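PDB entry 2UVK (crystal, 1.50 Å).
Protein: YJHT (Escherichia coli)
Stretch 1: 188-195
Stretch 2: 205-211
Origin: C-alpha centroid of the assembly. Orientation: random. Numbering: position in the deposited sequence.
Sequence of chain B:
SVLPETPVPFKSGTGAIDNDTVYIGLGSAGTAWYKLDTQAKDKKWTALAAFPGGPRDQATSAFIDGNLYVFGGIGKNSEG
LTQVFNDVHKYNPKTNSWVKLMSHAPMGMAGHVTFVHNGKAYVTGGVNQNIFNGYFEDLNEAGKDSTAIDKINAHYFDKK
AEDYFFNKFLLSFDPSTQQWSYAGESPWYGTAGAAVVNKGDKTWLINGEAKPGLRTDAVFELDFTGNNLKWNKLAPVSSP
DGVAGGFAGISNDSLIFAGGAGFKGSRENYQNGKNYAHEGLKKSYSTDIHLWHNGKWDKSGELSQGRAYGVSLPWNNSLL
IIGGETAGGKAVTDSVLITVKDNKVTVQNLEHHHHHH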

# COMPACT_ATOMS: atom_id res chain seq x y z
N TRP B 188 10.44 -12.45 -1.00
CA TRP B 188 9.62 -13.37 -0.21
C TRP B 188 8.37 -12.65 0.32
O TRP B 188 7.40 -12.52 -0.41
CB TRP B 188 10.49 -13.98 0.88
CG TRP B 188 11.64 -14.74 0.24
CD1 TRP B 188 11.53 -15.86 -0.53
CD2 TRP B 188 13.02 -14.38 0.23
NE1 TRP B 188 12.76 -16.23 -0.99
CE2 TRP B 188 13.69 -15.35 -0.53
CE3 TRP B 188 13.76 -13.35 0.82
CZ2 TRP B 188 15.06 -15.30 -0.75
CZ3 TRP B 188 15.12 -13.31 0.60
CH2 TRP B 188 15.76 -14.29 -0.17
N TYR B 189 8.37 -12.20 1.57
CA TYR B 189 7.17 -11.61 2.17
C TYR B 189 7.59 -10.59 3.22
O TYR B 189 8.71 -10.63 3.74
CB TYR B 189 6.28 -12.70 2.81
CG TYR B 189 7.02 -13.58 3.76
CD1 TYR B 189 7.15 -13.27 5.10
CD2 TYR B 189 7.65 -14.75 3.30
CE1 TYR B 189 7.86 -14.06 5.96
CE2 TYR B 189 8.36 -15.55 4.17
CZ TYR B 189 8.48 -15.22 5.50
OH TYR B 189 9.21 -16.01 6.34
N GLY B 190 6.68 -9.68 3.55
CA GLY B 190 6.92 -8.71 4.63
C GLY B 190 6.45 -9.25 5.96
O GLY B 190 5.69 -10.20 6.01
N THR B 191 6.98 -8.67 7.03
CA THR B 191 6.60 -9.00 8.38
C THR B 191 6.27 -7.72 9.15
O THR B 191 6.60 -6.63 8.73
CB THR B 191 7.77 -9.68 9.14
OG1 THR B 191 8.86 -8.74 9.24
CG2 THR B 191 8.20 -11.00 8.44
N ALA B 192 5.65 -7.92 10.30
CA ALA B 192 5.40 -6.84 11.26
C ALA B 192 6.07 -7.25 12.57
O ALA B 192 5.84 -8.33 13.08
CB ALA B 192 3.89 -6.63 11.43
N GLY B 193 6.94 -6.41 13.12
CA GLY B 193 7.62 -6.74 14.36
C GLY B 193 8.90 -7.55 14.24
O GLY B 193 9.34 -8.15 15.22
N ALA B 194 9.52 -7.53 13.07
CA ALA B 194 10.86 -8.09 12.93
C ALA B 194 11.82 -7.19 13.73
O ALA B 194 11.51 -6.01 14.02
CB ALA B 194 11.29 -8.18 11.48
N ALA B 195 12.96 -7.76 14.12
CA ALA B 195 14.04 -7.02 14.72
C ALA B 195 15.04 -6.73 13.61
O ALA B 195 15.32 -7.61 12.79
CB ALA B 195 14.68 -7.81 15.83
N LEU B 205 17.08 -8.79 9.07
CA LEU B 205 15.65 -8.71 9.49
C LEU B 205 15.31 -10.04 10.13
O LEU B 205 15.28 -11.06 9.45
CB LEU B 205 14.75 -8.45 8.29
CG LEU B 205 15.08 -7.26 7.39
CD1 LEU B 205 14.11 -7.22 6.19
CD2 LEU B 205 15.01 -5.96 8.17
N ILE B 206 15.07 -10.04 11.44
CA ILE B 206 14.95 -11.26 12.21
C ILE B 206 13.52 -11.49 12.71
O ILE B 206 12.98 -10.69 13.48
CB ILE B 206 15.94 -11.32 13.41
CG1 ILE B 206 17.39 -11.00 12.95
CG2 ILE B 206 15.85 -12.65 14.10
CD1 ILE B 206 18.36 -10.74 14.07
N ASN B 207 12.94 -12.61 12.29
CA ASN B 207 11.62 -13.04 12.70
C ASN B 207 10.53 -11.98 12.39
O ASN B 207 10.61 -11.34 11.35
CB ASN B 207 11.62 -13.46 14.18
CG ASN B 207 12.37 -14.76 14.46
OD1 ASN B 207 13.28 -15.20 13.70
ND2 ASN B 207 12.00 -15.38 15.55
N GLY B 208 9.54 -11.80 13.29
CA GLY B 208 8.39 -10.95 12.99
C GLY B 208 7.12 -11.72 12.71
O GLY B 208 7.15 -12.95 12.44
N GLU B 209 5.99 -11.03 12.73
CA GLU B 209 4.72 -11.62 12.34
C GLU B 209 4.62 -11.70 10.84
O GLU B 209 4.90 -10.71 10.17
CB GLU B 209 3.53 -10.79 12.84
CG GLU B 209 3.21 -10.96 14.30
CD GLU B 209 1.81 -10.40 14.63
OE1 GLU B 209 1.43 -9.37 14.06
OE2 GLU B 209 1.06 -11.04 15.40
N ALA B 210 4.21 -12.87 10.30
CA ALA B 210 3.83 -12.99 8.88
C ALA B 210 2.38 -12.63 8.63
O ALA B 210 2.01 -12.30 7.52
CB ALA B 210 4.10 -14.42 8.35
N LYS B 211 1.56 -12.70 9.68
CA LYS B 211 0.17 -12.25 9.63
C LYS B 211 -0.24 -12.12 11.09
O LYS B 211 0.48 -12.59 11.95
CB LYS B 211 -0.74 -13.23 8.90
CG LYS B 211 -0.82 -14.65 9.49
CD LYS B 211 -2.10 -15.38 9.05
CE LYS B 211 -3.31 -14.89 9.85
NZ LYS B 211 -4.56 -15.64 9.46
O HOH W 1 3.42 -11.67 5.23
O HOH W 2 11.32 -9.95 16.33

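Residues 188-195 and 205-211 run antiparallel and are joined by backbone hydrogen bonds at two separate places. At the first, Ala 195 and Ile 206 form a reciprocal pair: Ala 195 N donates to Ile 206 O (3.0 Å) and Ile 206 N to Ala 195 O (2.8 Å), both nearly straight, so each residue has its amide and carbonyl satisfied by the other. At the second, a single bridge, Ala 192 N donates to Glu 209 O (2.9 Å) and Glu 209 N to Ala 192 O (2.7 Å). Three of these carbonyls also receive CA-H...O contacts: Thr 191 CA lies 3.0 Å from Glu 209 O, Ala 194 CA 3.4 Å from Ile 206 O, and Leu 205 CA 3.5 Å from Ala 195 O.

Between the two pairs the chains pass close without a direct hydrogen bond, and the CA atoms of Ala 194 and Gly 208 approach to 3.8 Å. Glycine makes this possible: a CB on Gly 208 would clash with Thr 191 CB and Ala 194 N, and its backbone angles themselves call for glycine, as do those of Gly 193. Two waters serve carbonyls along the contact. Water 1 donates to Gly 190 O and Ala 210 O, each 2.8 Å from its oxygen, linking the chains beyond the Ala 192 bridge; water 2 donates to Gly 193 O (2.9 Å from its oxygen) and, weakly, to Ile 206 O (3.4 Å).

Side chains add modest apolar contact. Ala 195 CB and Ile 206 CB, on the same face of the sheet, stand 4.4 Å apart, and Ala 210 CB meets the Tyr 189 ring obliquely, 4.5 Å from CE1. Some polar side-chain ends are satisfied outside this interface: Tyr 189 OH and Lys 211 NZ are hydrogen-bonded elsewhere in the structure, and Glu 209 OE2 to a residue adjoining one of the stretches. Thr 191 points toward the other stretch, but its OG1, 3.8 Å from Asn 207 O, makes no hydrogen bond across it. The contact buries 425 Å², summed over both sides.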